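PDB 2I45: cupin type-2 domain-containing protein from Neisseria meningitidis, which is of unknown function but belongs to the cupin superfamily, its single small beta-barrel domain pairing with a second copy in the assembly. Local coordinates for residues T5-L8 against K9-L12. Residues are numbered along the deposited sequence; the frame is centred on the assembly and turned at random.
Sequences TINL and KQHL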
loop_
_atom_site.group_PDB
_atom_site.type_symbol
_atom_site.label_atom_id
_atom_site.label_comp_id
_atom_site.label_asym_id
_atom_site.label_seq_id
_atom_site.Cartn_x
_atom_site.Cartn_y
_atom_site.Cartn_z
ATOM N N THR B 5 6.461 12.038 -2.078
ATOM C CA THR B 5 5.843 11.078 -1.163
ATOM C C THR B 5 4.396 11.468 -0.978
ATOM O O THR B 5 4.008 12.593 -1.323
ATOM C CB THR B 5 6.442 11.101 0.246
ATOM O OG1 THR B 5 5.914 12.223 0.978
ATOM C CG2 THR B 5 7.936 11.160 0.211
ATOM N N ILE B 6 3.609 10.574 -0.380
ATOM C CA ILE B 6 2.205 10.782 -0.220
ATOM C C ILE B 6 1.895 10.604 1.265
ATOM O O ILE B 6 1.954 9.484 1.777
ATOM C CB ILE B 6 1.442 9.679 -0.940
ATOM C CG1 ILE B 6 1.999 9.410 -2.329
ATOM C CG2 ILE B 6 -0.019 9.996 -1.006
ATOM C CD1 ILE B 6 1.622 10.414 -3.341
ATOM N N ASN B 7 1.571 11.682 1.965
ATOM C CA ASN B 7 1.024 11.483 3.284
ATOM C C ASN B 7 -0.478 11.196 3.246
ATOM O O ASN B 7 -1.351 12.096 3.265
ATOM C CB ASN B 7 1.346 12.586 4.256
ATOM C CG ASN B 7 1.000 12.195 5.648
ATOM O OD1 ASN B 7 -0.163 11.917 5.987
ATOM N ND2 ASN B 7 2.000 12.115 6.470
ATOM N N LEU B 8 -0.742 9.904 3.171
ATOM C CA LEU B 8 -2.056 9.337 3.307
ATOM C C LEU B 8 -2.939 10.170 4.203
ATOM O O LEU B 8 -3.888 10.763 3.680
ATOM C CB LEU B 8 -1.960 7.876 3.774
ATOM C CG LEU B 8 -1.938 6.725 2.748
ATOM C CD1 LEU B 8 -1.542 7.110 1.249
ATOM C CD2 LEU B 8 -1.168 5.511 3.263
ATOM N N LYS B 9 -2.645 10.260 5.508
ATOM C CA LYS B 9 -3.543 10.984 6.430
ATOM C C LYS B 9 -3.911 12.390 5.925
ATOM O O LYS B 9 -5.083 12.731 5.727
ATOM C CB LYS B 9 -2.979 11.090 7.856
ATOM C CG LYS B 9 -2.755 9.749 8.593
ATOM C CD LYS B 9 -4.051 8.986 8.920
ATOM C CE LYS B 9 -4.037 8.428 10.361
ATOM N NZ LYS B 9 -3.632 9.432 11.485
ATOM N N GLN B 10 -2.908 13.206 5.694
ATOM C CA GLN B 10 -3.204 14.522 5.242
ATOM C C GLN B 10 -3.974 14.546 3.877
ATOM O O GLN B 10 -4.905 15.350 3.746
ATOM C CB GLN B 10 -1.973 15.439 5.325
ATOM C CG GLN B 10 -1.287 15.671 4.002
ATOM C CD GLN B 10 0.104 16.271 4.151
ATOM O OE1 GLN B 10 0.731 16.614 3.132
ATOM N NE2 GLN B 10 0.605 16.387 5.406
ATOM N N HIS B 11 -3.648 13.682 2.902
ATOM C CA HIS B 11 -4.473 13.640 1.666
ATOM C C HIS B 11 -5.956 13.277 1.937
ATOM O O HIS B 11 -6.912 13.828 1.341
ATOM C CB HIS B 11 -3.894 12.677 0.629
ATOM C CG HIS B 11 -2.841 13.287 -0.228
ATOM N ND1 HIS B 11 -3.040 13.578 -1.550
ATOM C CD2 HIS B 11 -1.575 13.671 0.046
ATOM C CE1 HIS B 11 -1.945 14.118 -2.060
ATOM N NE2 HIS B 11 -1.040 14.191 -1.111
ATOM N N LEU B 12 -6.148 12.332 2.836
ATOM C CA LEU B 12 -7.477 11.898 3.110
ATOM C C LEU B 12 -8.242 13.009 3.822
ATOM O O LEU B 12 -9.300 13.401 3.350
ATOM C CB LEU B 12 -7.463 10.597 3.923
ATOM C CG LEU B 12 -7.626 9.161 3.422
ATOM C CD1 LEU B 12 -7.209 8.923 1.965
ATOM C CD2 LEU B 12 -6.788 8.293 4.392
HETATM O O HOH W 1 1.633 14.241 1.168
#
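Asn7 caps the N terminus of the short helix 8-13, which packs against the cupin barrel: its OD1 accepts from Gln10 N at 3.0 Å with an N-H...O angle of 168°, the donor tilted 32° out of the carbonyl plane. With CG anti to the backbone N (chi1 -168°), the amide lies on the side of its own carbonyl carbon, where OD1 can meet Gln10 N. Lys9 N is just as near OD1, but its angle is too poor for a bond. Asn7 ND2 makes a weak hydrogen bond to Glu75 of the second subunit; a strand of that subunit pairs antiparallel with Ile6 and Asn7, carrying the sheet across the interface. The first two helical bonds follow: Asn7 O takes His11 N at 2.8 Å and Leu8 O takes Leu12 N at 2.9 Å. Gln10, its chain straight past CG, lies alongside Asn7 CB, with CD 3.9 Å from it. One water accepts from Asn7 N at 2.7 Å and donates to Gln10 OE1. On the barrel side, Leu8 and Leu12 reach strands 50-56 and 92-99, while His11 ND1 bonds weakly to Glu22. Over one imidazole face, off-centre, sits Ile6 CG2, 4.1 Å from His11 CD2.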